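Chitin elicitor receptor kinase 1 (Arabidopsis thaliana, PDB 4EBY) acts as an immune receptor of plants that recognises chitin oligomers through an extracellular LysM region and is switched on by chitin-induced dimerization. Local coordinates at residues 3-8 against 65-70; 99-104 against 123-128; 144-149 against 182-187. All blocks are in the same frame, centred on the assembly; numbering follows the deposited sequence.

Overall arrangement
Followed from the N terminus, the three contacts come in series, each closing its loop before the next opens, so none nests in or crosses another. Contact 1 joins the entry to strand 8-13 to the end of strand 60-70, with helices 20-26 and 40-43 in the loop between. Contact 2 then brings the turn between helices 89-96 and 103-109 against edge strand 122-128. Contact 3 pairs strands 143-147 and 183-187 around the third pair of helices. All three reach one mixed sheet. Phe65 of contact 1 packs on Val127 of contact 2, and Leu100 of contact 2 meets Pro147 of contact 3, which ties the three helix-bearing units together.

Contact 1. Residues 3-8 against 65-70; sequences TSCPLA and FPCECQ. With NAG (2-acetamido-2-deoxy-beta-D-glucopyranose), chain E.
In Phe65 the first torsion (chi1 69°) puts CG between the backbone N and the carbonyl carbon, on the side from which the ring comes up against Ala8; in Cys67 it sets SG anti to the backbone N (chi1 -178°), 4.0 Å from Cys5 SG. The methyl of Ala8 lies over one face of the Phe65 ring, displaced toward the rim, with CB 4.1 Å from the ring centroid in a CH-pi contact. Alanine suits the place because its short side chain lets the ring lie close to the backbone, where Phe65 CD2 and CE2 also touch the Ala8 carbonyl. Ala8 CB also rests 3.9 Å from Cys67 CB.

Ala8 and Phe65 form an antiparallel hydrogen-bonded pair. Ala8 N donates to Phe65 O at 2.8 Å, and Phe65 N returns a bond to Ala8 O at 2.9 Å. Toward Cys5 and Cys67 the two chains move apart, and water takes over: one molecule accepts from Cys5 N at 3.1 Å and donates to Cys67 O, bridging Cys5 and Cys67, whose backbones make no direct bond to each other.

At the far end of 65-70, Gln70 OE1 accepts from N2 of an N-acetylglucosamine at 2.8 Å, in a fairly straight bond (162° at the hydrogen), an amide-to-amide match between side chain and sugar.

The two neighbouring sulfurs are not joined to each other: Cys5 bonds Cys131, Cys67 bonds Cys129, and Cys69 reaches back to Cys1. Cys67 and Cys69, like Cys129 and Cys131, form the CXC pattern that separates LysM domains in plant receptors of this kind. The chemistry therefore implies covalent cross-linking, suited to an oxidising extracellular setting, where these two segments share just two direct backbone hydrogen bonds.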
loop_
_atom_site.group_PDB
_atom_site.type_symbol
_atom_site.label_atom_id
_atom_site.label_comp_id
_atom_site.label_asym_id
_atom_site.label_seq_id
_atom_site.Cartn_x
_atom_site.Cartn_y
_atom_site.Cartn_z
ATOM N N THR A 3 -4.313 -0.654 18.460
ATOM C CA THR A 3 -4.261 -1.929 17.774
ATOM C C THR A 3 -2.847 -2.197 17.271
ATOM O O THR A 3 -2.032 -1.282 17.137
ATOM C CB THR A 3 -5.228 -1.947 16.580
ATOM O OG1 THR A 3 -4.843 -0.930 15.646
ATOM C CG2 THR A 3 -6.652 -1.680 17.050
ATOM N N SER A 4 -2.556 -3.456 16.981
ATOM C CA SER A 4 -1.246 -3.801 16.457
ATOM C C SER A 4 -1.375 -5.033 15.584
ATOM O O SER A 4 -2.329 -5.803 15.727
ATOM C CB SER A 4 -0.266 -4.064 17.597
ATOM O OG SER A 4 -0.681 -5.184 18.361
ATOM N N CYS A 5 -0.429 -5.210 14.673
ATOM C CA CYS A 5 -0.441 -6.384 13.798
ATOM C C CYS A 5 0.911 -6.550 13.113
ATOM O O CYS A 5 1.682 -5.614 13.007
ATOM C CB CYS A 5 -1.579 -6.296 12.776
ATOM S SG CYS A 5 -1.528 -4.889 11.659
ATOM N N PRO A 6 1.221 -7.763 12.643
ATOM C CA PRO A 6 2.584 -7.953 12.139
ATOM C C PRO A 6 2.836 -7.504 10.694
ATOM O O PRO A 6 3.986 -7.370 10.276
ATOM C CB PRO A 6 2.770 -9.473 12.237
ATOM C CG PRO A 6 1.388 -10.014 12.073
ATOM C CD PRO A 6 0.481 -9.027 12.780
ATOM N N LEU A 7 1.776 -7.326 9.918
ATOM C CA LEU A 7 1.940 -6.844 8.570
ATOM C C LEU A 7 0.669 -6.286 7.975
ATOM O O LEU A 7 -0.438 -6.438 8.519
ATOM C CB LEU A 7 2.470 -7.928 7.655
ATOM C CG LEU A 7 1.425 -8.866 7.063
ATOM C CD1 LEU A 7 2.014 -9.484 5.805
ATOM C CD2 LEU A 7 1.075 -9.913 8.050
ATOM N N ALA A 8 0.861 -5.602 6.859
ATOM C CA ALA A 8 -0.217 -5.053 6.065
ATOM C C ALA A 8 0.131 -5.310 4.608
ATOM O O ALA A 8 1.235 -5.804 4.303
ATOM C CB ALA A 8 -0.380 -3.537 6.326
ATOM N N PHE A 65 4.053 -5.467 3.884
ATOM C CA PHE A 65 4.993 -4.568 4.566
ATOM C C PHE A 65 4.686 -4.487 6.068
ATOM O O PHE A 65 3.588 -4.869 6.498
ATOM C CB PHE A 65 5.012 -3.180 3.904
ATOM C CG PHE A 65 3.733 -2.374 4.081
ATOM C CD1 PHE A 65 3.693 -1.354 5.022
ATOM C CD2 PHE A 65 2.621 -2.597 3.283
ATOM C CE1 PHE A 65 2.543 -0.568 5.184
ATOM C CE2 PHE A 65 1.448 -1.812 3.440
ATOM C CZ PHE A 65 1.420 -0.793 4.382
ATOM N N PRO A 66 5.657 -4.042 6.880
ATOM C CA PRO A 66 5.394 -3.990 8.334
ATOM C C PRO A 66 4.434 -2.860 8.669
ATOM O O PRO A 66 4.458 -1.815 8.026
ATOM C CB PRO A 66 6.770 -3.654 8.940
ATOM C CG PRO A 66 7.778 -3.959 7.835
ATOM C CD PRO A 66 7.049 -3.683 6.551
ATOM N N CYS A 67 3.593 -3.060 9.675
ATOM C CA CYS A 67 2.604 -2.039 10.030
ATOM C C CYS A 67 2.877 -1.649 11.483
ATOM O O CYS A 67 2.635 -2.428 12.403
ATOM C CB CYS A 67 1.188 -2.597 9.827
ATOM S SG CYS A 67 -0.182 -1.404 10.166
ATOM N N GLU A 68 3.425 -0.451 11.685
ATOM C CA GLU A 68 4.009 -0.072 12.973
ATOM C C GLU A 68 3.331 1.161 13.547
ATOM O O GLU A 68 2.814 1.984 12.799
ATOM C CB GLU A 68 5.505 0.223 12.788
ATOM C CG GLU A 68 6.318 -1.039 12.490
ATOM C CD GLU A 68 7.346 -0.851 11.406
ATOM O OE1 GLU A 68 7.225 0.101 10.608
ATOM O OE2 GLU A 68 8.279 -1.680 11.344
ATOM N N CYS A 69 3.342 1.292 14.875
ATOM C CA CYS A 69 2.801 2.492 15.502
ATOM C C CYS A 69 3.741 3.665 15.246
ATOM O O CYS A 69 4.955 3.541 15.401
ATOM C CB CYS A 69 2.591 2.277 16.997
ATOM S SG CYS A 69 1.522 3.562 17.720
ATOM N N GLN A 70 3.176 4.790 14.811
ATOM C CA GLN A 70 3.964 5.975 14.464
ATOM C C GLN A 70 3.721 7.075 15.480
ATOM O O GLN A 70 2.677 7.104 16.119
ATOM C CB GLN A 70 3.548 6.496 13.096
ATOM C CG GLN A 70 3.745 5.483 11.957
ATOM C CD GLN A 70 5.208 5.197 11.676
ATOM O OE1 GLN A 70 6.067 6.075 11.809
ATOM N NE2 GLN A 70 5.501 3.967 11.266
HETATM C C1 NAG E . 9.165 7.286 10.665
HETATM C C2 NAG E . 9.530 6.941 12.115
HETATM C C3 NAG E . 9.284 8.171 12.980
HETATM C C4 NAG E . 10.089 9.338 12.431
HETATM C C5 NAG E . 9.829 9.545 10.948
HETATM C C6 NAG E . 10.749 10.638 10.401
HETATM C C7 NAG E . 9.305 4.788 13.263
HETATM C C8 NAG E . 8.379 3.650 13.625
HETATM N N2 NAG E . 8.753 5.832 12.641
HETATM O O3 NAG E . 9.651 7.898 14.322
HETATM O O4 NAG E . 9.724 10.534 13.072
HETATM O O5 NAG E . 10.013 8.336 10.243
HETATM O O6 NAG E . 12.111 10.253 10.457
HETATM O O7 NAG E . 10.503 4.722 13.548
HETATM O O HOH W 1 1.577 -2.807 14.915
HETATM O O HOH W 2 4.705 -4.896 11.781
#

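Contact 2. Residues 99-104 against 123-128; sequences NLTTME and LNVLVN. With NAG (2-acetamido-2-deoxy-beta-D-glucopyranose), chain D; NAG (2-acetamido-2-deoxy-beta-D-glucopyranose), chain C; NAG (2-acetamido-2-deoxy-beta-D-glucopyranose), chain E.
Thr101 turns its hydroxyl onto the backbone of Leu126: OG1, anti to its own N (chi1 -164°), donates to Leu126 O at 2.7 Å. Thr101 OG1 also accepts from a water at 2.8 Å, and that water accepts from Leu126 N at 3.0 Å. One side chain and one water thus serve both polar backbone atoms of Leu126, which suits a residue beside the outer edge of a sheet. The branched end of threonine does a second job, since CG2 meets Val125 CG1 at 3.8 Å, the two side chains crossing at about a right angle. Beside them Leu100 packs its CB on Val127 CG2 at 4.0 Å.

A second water continues the edge. It donates to Leu100 O at 2.8 Å and accepts from Asn128 N at 2.8 Å, and its other proton goes to O7 of the N-acetylglucosamine attached to Asn128 ND2. That sugar's acetyl methyl, C8, lies 3.5 Å from Leu126 O.

Farther out, Asn99 carries another glycan on ND2; with Thr101 two places on, it forms an Asn-X-Thr glycosylation sequon, so the threonine serves both sugar attachment and packing. Thr102 is the N-cap of helix 103-109, its OG1 accepting from Ser105 N where the chain leaves the contact and enters the helix. Leu106 of that helix covers Thr101 and Val125, while strand 74-82 bonds the other side of strand 122-128. Two strands with two helices between them, the inter-helix turn pressed on the last strand, make up the βααβ arrangement of a LysM domain.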
loop_
_atom_site.group_PDB
_atom_site.type_symbol
_atom_site.label_atom_id
_atom_site.label_comp_id
_atom_site.label_asym_id
_atom_site.label_seq_id
_atom_site.Cartn_x
_atom_site.Cartn_y
_atom_site.Cartn_z
ATOM N N ASN A 99 0.318 6.428 -5.473
ATOM C CA ASN A 99 -0.653 7.018 -4.534
ATOM C C ASN A 99 -0.792 6.348 -3.179
ATOM O O ASN A 99 -1.776 6.598 -2.452
ATOM C CB ASN A 99 -2.006 7.216 -5.213
ATOM C CG ASN A 99 -1.903 8.148 -6.393
ATOM O OD1 ASN A 99 -1.325 9.238 -6.283
ATOM N ND2 ASN A 99 -2.428 7.705 -7.545
ATOM N N LEU A 100 0.203 5.537 -2.812
ATOM C CA LEU A 100 0.242 4.956 -1.473
ATOM C C LEU A 100 0.724 5.980 -0.463
ATOM O O LEU A 100 0.544 5.804 0.738
ATOM C CB LEU A 100 1.152 3.726 -1.441
ATOM C CG LEU A 100 0.643 2.514 -2.222
ATOM C CD1 LEU A 100 1.811 1.598 -2.530
ATOM C CD2 LEU A 100 -0.447 1.781 -1.404
ATOM N N THR A 101 1.362 7.037 -0.964
ATOM C CA THR A 101 1.726 8.195 -0.140
ATOM C C THR A 101 1.250 9.470 -0.836
ATOM O O THR A 101 0.681 9.400 -1.926
ATOM C CB THR A 101 3.251 8.218 0.151
ATOM O OG1 THR A 101 3.527 9.107 1.245
ATOM C CG2 THR A 101 4.046 8.652 -1.102
ATOM N N THR A 102 1.434 10.631 -0.195
ATOM C CA THR A 102 1.028 11.898 -0.805
ATOM C C THR A 102 2.206 12.851 -0.895
ATOM O O THR A 102 3.165 12.742 -0.128
ATOM C CB THR A 102 -0.084 12.603 -0.008
ATOM O OG1 THR A 102 0.412 12.989 1.280
ATOM C CG2 THR A 102 -1.287 11.682 0.156
ATOM N N MET A 103 2.112 13.802 -1.812
ATOM C CA MET A 103 3.189 14.764 -1.966
ATOM C C MET A 103 3.304 15.621 -0.720
ATOM O O MET A 103 4.407 15.972 -0.313
ATOM C CB MET A 103 2.990 15.628 -3.209
ATOM C CG MET A 103 1.685 16.358 -3.260
ATOM S SD MET A 103 1.602 17.279 -4.801
ATOM C CE MET A 103 2.970 18.395 -4.529
ATOM N N GLU A 104 2.175 15.942 -0.097
ATOM C CA GLU A 104 2.220 16.758 1.110
ATOM C C GLU A 104 2.944 16.032 2.242
ATOM O O GLU A 104 3.719 16.646 2.997
ATOM C CB GLU A 104 0.798 17.152 1.548
ATOM C CG GLU A 104 0.079 18.072 0.569
ATOM C CD GLU A 104 -0.546 17.361 -0.641
ATOM O OE1 GLU A 104 -0.513 16.109 -0.750
ATOM O OE2 GLU A 104 -1.085 18.086 -1.504
ATOM N N LEU A 123 14.708 9.655 0.584
ATOM C CA LEU A 123 13.463 10.150 1.165
ATOM C C LEU A 123 12.900 9.137 2.125
ATOM O O LEU A 123 12.940 7.921 1.879
ATOM C CB LEU A 123 12.412 10.416 0.072
ATOM C CG LEU A 123 12.821 11.383 -1.047
ATOM C CD1 LEU A 123 11.632 11.591 -2.004
ATOM C CD2 LEU A 123 13.331 12.731 -0.503
ATOM N N ASN A 124 12.323 9.669 3.207
ATOM C CA ASN A 124 11.464 8.930 4.121
ATOM C C ASN A 124 10.051 8.984 3.546
ATOM O O ASN A 124 9.502 10.070 3.338
ATOM C CB ASN A 124 11.529 9.611 5.492
ATOM C CG ASN A 124 10.749 8.866 6.563
ATOM O OD1 ASN A 124 9.593 8.516 6.371
ATOM N ND2 ASN A 124 11.393 8.624 7.703
ATOM N N VAL A 125 9.497 7.809 3.227
ATOM C CA VAL A 125 8.201 7.720 2.544
ATOM C C VAL A 125 7.191 7.007 3.421
ATOM O O VAL A 125 7.325 5.808 3.662
ATOM C CB VAL A 125 8.346 6.914 1.244
ATOM C CG1 VAL A 125 7.003 6.834 0.528
ATOM C CG2 VAL A 125 9.406 7.561 0.317
ATOM N N LEU A 126 6.191 7.742 3.913
ATOM C CA LEU A 126 5.195 7.157 4.806
ATOM C C LEU A 126 4.016 6.569 4.049
ATOM O O LEU A 126 3.379 7.236 3.229
ATOM C CB LEU A 126 4.691 8.236 5.785
ATOM C CG LEU A 126 3.577 7.762 6.711
ATOM C CD1 LEU A 126 4.099 6.644 7.595
ATOM C CD2 LEU A 126 3.065 8.955 7.551
ATOM N N VAL A 127 3.712 5.308 4.336
ATOM C CA VAL A 127 2.503 4.693 3.813
ATOM C C VAL A 127 1.726 4.185 5.030
ATOM O O VAL A 127 2.278 3.453 5.869
ATOM C CB VAL A 127 2.860 3.507 2.895
ATOM C CG1 VAL A 127 1.617 2.753 2.484
ATOM C CG2 VAL A 127 3.626 4.001 1.629
ATOM N N ASN A 128 0.457 4.568 5.134
ATOM C CA ASN A 128 -0.322 4.194 6.306
ATOM C C ASN A 128 -0.914 2.801 6.164
ATOM O O ASN A 128 -0.929 2.225 5.068
ATOM C CB ASN A 128 -1.420 5.222 6.525
ATOM C CG ASN A 128 -0.877 6.532 7.033
ATOM O OD1 ASN A 128 0.228 6.585 7.593
ATOM N ND2 ASN A 128 -1.676 7.601 6.872
HETATM C C1 NAG D . -1.307 8.819 7.572
HETATM C C2 NAG D . -1.448 9.956 6.555
HETATM C C3 NAG D . -1.232 11.325 7.193
HETATM C C4 NAG D . -1.989 11.471 8.495
HETATM C C5 NAG D . -1.829 10.229 9.370
HETATM C C6 NAG D . -2.667 10.315 10.640
HETATM C C7 NAG D . -0.629 9.394 4.323
HETATM C C8 NAG D . 0.594 9.384 3.410
HETATM N N2 NAG D . -0.417 9.837 5.540
HETATM O O3 NAG D . -1.609 12.360 6.304
HETATM O O4 NAG D . -1.467 12.603 9.169
HETATM O O5 NAG D . -2.196 9.073 8.644
HETATM O O6 NAG D . -4.038 10.451 10.341
HETATM O O7 NAG D . -1.728 8.981 3.950
HETATM C C1 NAG C . -2.248 8.584 -8.684
HETATM C C2 NAG C . -2.361 7.692 -9.927
HETATM C C3 NAG C . -2.321 8.536 -11.207
HETATM C C4 NAG C . -3.257 9.738 -11.147
HETATM C C5 NAG C . -3.135 10.455 -9.805
HETATM C C6 NAG C . -4.155 11.581 -9.655
HETATM C C7 NAG C . -1.417 5.434 -10.123
HETATM C C8 NAG C . -0.177 4.581 -10.273
HETATM N N2 NAG C . -1.261 6.752 -9.949
HETATM O O3 NAG C . -2.621 7.747 -12.348
HETATM O O4 NAG C . -2.910 10.640 -12.180
HETATM O O5 NAG C . -3.309 9.534 -8.744
HETATM O O6 NAG C . -5.455 11.028 -9.723
HETATM O O7 NAG C . -2.527 4.903 -10.154
HETATM C C1 NAG E . 9.165 7.286 10.665
HETATM C C2 NAG E . 9.530 6.941 12.115
HETATM C C3 NAG E . 9.284 8.171 12.980
HETATM C C4 NAG E . 10.089 9.338 12.431
HETATM C C5 NAG E . 9.829 9.545 10.948
HETATM C C6 NAG E . 10.749 10.638 10.401
HETATM C C7 NAG E . 9.305 4.788 13.263
HETATM C C8 NAG E . 8.379 3.650 13.625
HETATM N N2 NAG E . 8.753 5.832 12.641
HETATM O O3 NAG E . 9.651 7.898 14.322
HETATM O O4 NAG E . 9.724 10.534 13.072
HETATM O O5 NAG E . 10.013 8.336 10.243
HETATM O O6 NAG E . 12.111 10.253 10.457
HETATM O O7 NAG E . 10.503 4.722 13.548
HETATM O O HOH W 3 -0.872 6.095 3.152
HETATM O O HOH W 4 5.467 10.411 2.815
#

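Contact 3. Residues 144-149 against 182-187; sequences VTYPLR and GIVYVP. With NAG (2-acetamido-2-deoxy-beta-D-glucopyranose), chain C.
Gly182 O is gripped by two donors: Leu148 N, at 2.8 Å, and a water at 2.9 Å that also donates to Leu148 O; the CA of Pro147 adds a weaker C-H contact. The positive phi of Gly182 is one that glycine adopts readily. These atoms finish the antiparallel pairing of strands 144-147 and 183-187, the first and last strands of a βααβ LysM domain, which run at 146° to one another.

The hydrogen-bonded pairs are Val144 with Val186 and Tyr146 with Val184. The shortest bond, Val144 N to Val186 O, is 2.7 Å and almost straight (172° at the hydrogen). Pro147 fits opposite Ile183 because this non-hydrogen-bonded pair asks for no N-H toward the partner strand.

On the face with Val144, Tyr146, Val184 and Val186, Val186 CG2 reaches Tyr146 CB at 4.0 Å, and Leu148 crosses Val184 at about a right angle, Leu148 CD2 touching Val184 CG2 at 3.8 Å. Tyr146 lies side by side with Val184. Ile157 of helix 154-161 packs on Tyr146, Leu148 and Val186, and the Tyr146 ring leads away from the partner strand, its OH hydrogen-bonded to Asp152 OD1.

On the other face Thr145 sets OG1 anti to its carbonyl carbon (chi1 -64°), which leaves CG2 anti to the backbone N, and Thr145 CG2 meets Ile183 CG2 at 3.8 Å. Its OG1 sits at the edge of the Tyr185 ring, in the ring plane, and is hydrogen-bonded to Asn128 O.

Past the strand, Arg149 meets Tyr13 in a cation-pi contact and Glu151 in a salt bridge, while its NH1 donates to the acetyl oxygen O7 of the glycan on Asn99 at 2.9 Å.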
loop_
_atom_site.group_PDB
_atom_site.type_symbol
_atom_site.label_atom_id
_atom_site.label_comp_id
_atom_site.label_asym_id
_atom_site.label_seq_id
_atom_site.Cartn_x
_atom_site.Cartn_y
_atom_site.Cartn_z
ATOM N N VAL A 144 -5.427 -4.242 3.404
ATOM C CA VAL A 144 -4.793 -3.674 2.219
ATOM C C VAL A 144 -4.981 -2.170 2.272
ATOM O O VAL A 144 -6.101 -1.674 2.421
ATOM C CB VAL A 144 -5.452 -4.173 0.917
ATOM C CG1 VAL A 144 -4.724 -3.614 -0.301
ATOM C CG2 VAL A 144 -5.485 -5.718 0.853
ATOM N N THR A 145 -3.877 -1.446 2.171
ATOM C CA THR A 145 -3.917 -0.015 1.953
ATOM C C THR A 145 -4.147 0.188 0.455
ATOM O O THR A 145 -3.273 -0.107 -0.378
ATOM C CB THR A 145 -2.581 0.595 2.386
ATOM O OG1 THR A 145 -2.427 0.391 3.799
ATOM C CG2 THR A 145 -2.544 2.081 2.093
ATOM N N TYR A 146 -5.340 0.659 0.117
ATOM C CA TYR A 146 -5.840 0.592 -1.246
ATOM C C TYR A 146 -6.118 1.989 -1.778
ATOM O O TYR A 146 -7.096 2.619 -1.404
ATOM C CB TYR A 146 -7.129 -0.265 -1.247
ATOM C CG TYR A 146 -7.725 -0.550 -2.610
ATOM C CD1 TYR A 146 -7.541 -1.782 -3.220
ATOM C CD2 TYR A 146 -8.513 0.396 -3.262
ATOM C CE1 TYR A 146 -8.104 -2.070 -4.452
ATOM C CE2 TYR A 146 -9.079 0.115 -4.510
ATOM C CZ TYR A 146 -8.860 -1.124 -5.091
ATOM O OH TYR A 146 -9.409 -1.445 -6.314
ATOM N N PRO A 147 -5.233 2.519 -2.632
ATOM C CA PRO A 147 -5.524 3.837 -3.213
ATOM C C PRO A 147 -6.643 3.735 -4.261
ATOM O O PRO A 147 -6.576 2.920 -5.193
ATOM C CB PRO A 147 -4.179 4.235 -3.866
ATOM C CG PRO A 147 -3.144 3.353 -3.170
ATOM C CD PRO A 147 -3.872 2.049 -2.962
ATOM N N LEU A 148 -7.676 4.556 -4.081
ATOM C CA LEU A 148 -8.844 4.558 -4.963
ATOM C C LEU A 148 -8.526 5.129 -6.333
ATOM O O LEU A 148 -7.787 6.110 -6.452
ATOM C CB LEU A 148 -9.975 5.377 -4.342
ATOM C CG LEU A 148 -10.638 4.795 -3.092
ATOM C CD1 LEU A 148 -11.650 5.798 -2.516
ATOM C CD2 LEU A 148 -11.314 3.450 -3.393
ATOM N N ARG A 149 -9.103 4.505 -7.358
ATOM C CA ARG A 149 -9.014 5.007 -8.730
ATOM C C ARG A 149 -10.407 5.268 -9.273
ATOM O O ARG A 149 -11.391 4.775 -8.725
ATOM C CB ARG A 149 -8.282 4.004 -9.606
ATOM C CG ARG A 149 -6.785 3.972 -9.298
ATOM C CD ARG A 149 -6.026 3.024 -10.213
ATOM N NE ARG A 149 -6.395 3.287 -11.592
ATOM C CZ ARG A 149 -5.843 4.227 -12.346
ATOM N NH1 ARG A 149 -4.847 4.966 -11.877
ATOM N NH2 ARG A 149 -6.286 4.415 -13.582
ATOM N N GLY A 182 -7.367 9.293 -2.815
ATOM C CA GLY A 182 -7.106 8.899 -1.443
ATOM C C GLY A 182 -7.118 7.393 -1.266
ATOM O O GLY A 182 -7.079 6.640 -2.240
ATOM N N ILE A 183 -7.139 6.962 -0.009
ATOM C CA ILE A 183 -6.935 5.569 0.348
ATOM C C ILE A 183 -8.133 5.041 1.142
ATOM O O ILE A 183 -8.802 5.785 1.895
ATOM C CB ILE A 183 -5.660 5.446 1.193
ATOM C CG1 ILE A 183 -4.431 5.420 0.256
ATOM C CG2 ILE A 183 -5.682 4.213 2.064
ATOM C CD1 ILE A 183 -3.151 5.706 0.966
ATOM N N VAL A 184 -8.404 3.752 0.970
ATOM C CA VAL A 184 -9.334 3.041 1.861
ATOM C C VAL A 184 -8.622 1.780 2.332
ATOM O O VAL A 184 -7.677 1.328 1.688
ATOM C CB VAL A 184 -10.669 2.661 1.188
ATOM C CG1 VAL A 184 -11.514 3.912 0.900
ATOM C CG2 VAL A 184 -10.446 1.788 -0.064
ATOM N N TYR A 185 -9.071 1.233 3.461
ATOM C CA TYR A 185 -8.504 0.007 4.005
ATOM C C TYR A 185 -9.473 -1.144 3.756
ATOM O O TYR A 185 -10.648 -1.068 4.128
ATOM C CB TYR A 185 -8.245 0.166 5.500
ATOM C CG TYR A 185 -7.287 1.291 5.818
ATOM C CD1 TYR A 185 -5.950 1.201 5.477
ATOM C CD2 TYR A 185 -7.726 2.435 6.466
ATOM C CE1 TYR A 185 -5.075 2.224 5.758
ATOM C CE2 TYR A 185 -6.863 3.457 6.758
ATOM C CZ TYR A 185 -5.536 3.343 6.402
ATOM O OH TYR A 185 -4.669 4.371 6.695
ATOM N N VAL A 186 -8.974 -2.194 3.108
ATOM C CA VAL A 186 -9.805 -3.324 2.680
ATOM C C VAL A 186 -9.216 -4.599 3.277
ATOM O O VAL A 186 -8.030 -4.848 3.104
ATOM C CB VAL A 186 -9.739 -3.437 1.136
ATOM C CG1 VAL A 186 -10.532 -4.666 0.628
ATOM C CG2 VAL A 186 -10.216 -2.121 0.476
ATOM N N PRO A 187 -10.024 -5.425 3.969
ATOM C CA PRO A 187 -9.455 -6.677 4.501
ATOM C C PRO A 187 -8.787 -7.491 3.414
ATOM O O PRO A 187 -9.306 -7.584 2.299
ATOM C CB PRO A 187 -10.695 -7.437 5.003
ATOM C CG PRO A 187 -11.653 -6.358 5.384
ATOM C CD PRO A 187 -11.446 -5.259 4.346
HETATM C C1 NAG C . -2.248 8.584 -8.684
HETATM C C2 NAG C . -2.361 7.692 -9.927
HETATM C C3 NAG C . -2.321 8.536 -11.207
HETATM C C4 NAG C . -3.257 9.738 -11.147
HETATM C C5 NAG C . -3.135 10.455 -9.805
HETATM C C6 NAG C . -4.155 11.581 -9.655
HETATM C C7 NAG C . -1.417 5.434 -10.123
HETATM C C8 NAG C . -0.177 4.581 -10.273
HETATM N N2 NAG C . -1.261 6.752 -9.949
HETATM O O3 NAG C . -2.621 7.747 -12.348
HETATM O O4 NAG C . -2.910 10.640 -12.180
HETATM O O5 NAG C . -3.309 9.534 -8.744
HETATM O O6 NAG C . -5.455 11.028 -9.723
HETATM O O7 NAG C . -2.527 4.903 -10.154
HETATM O O HOH W 5 -5.811 7.149 -4.806
#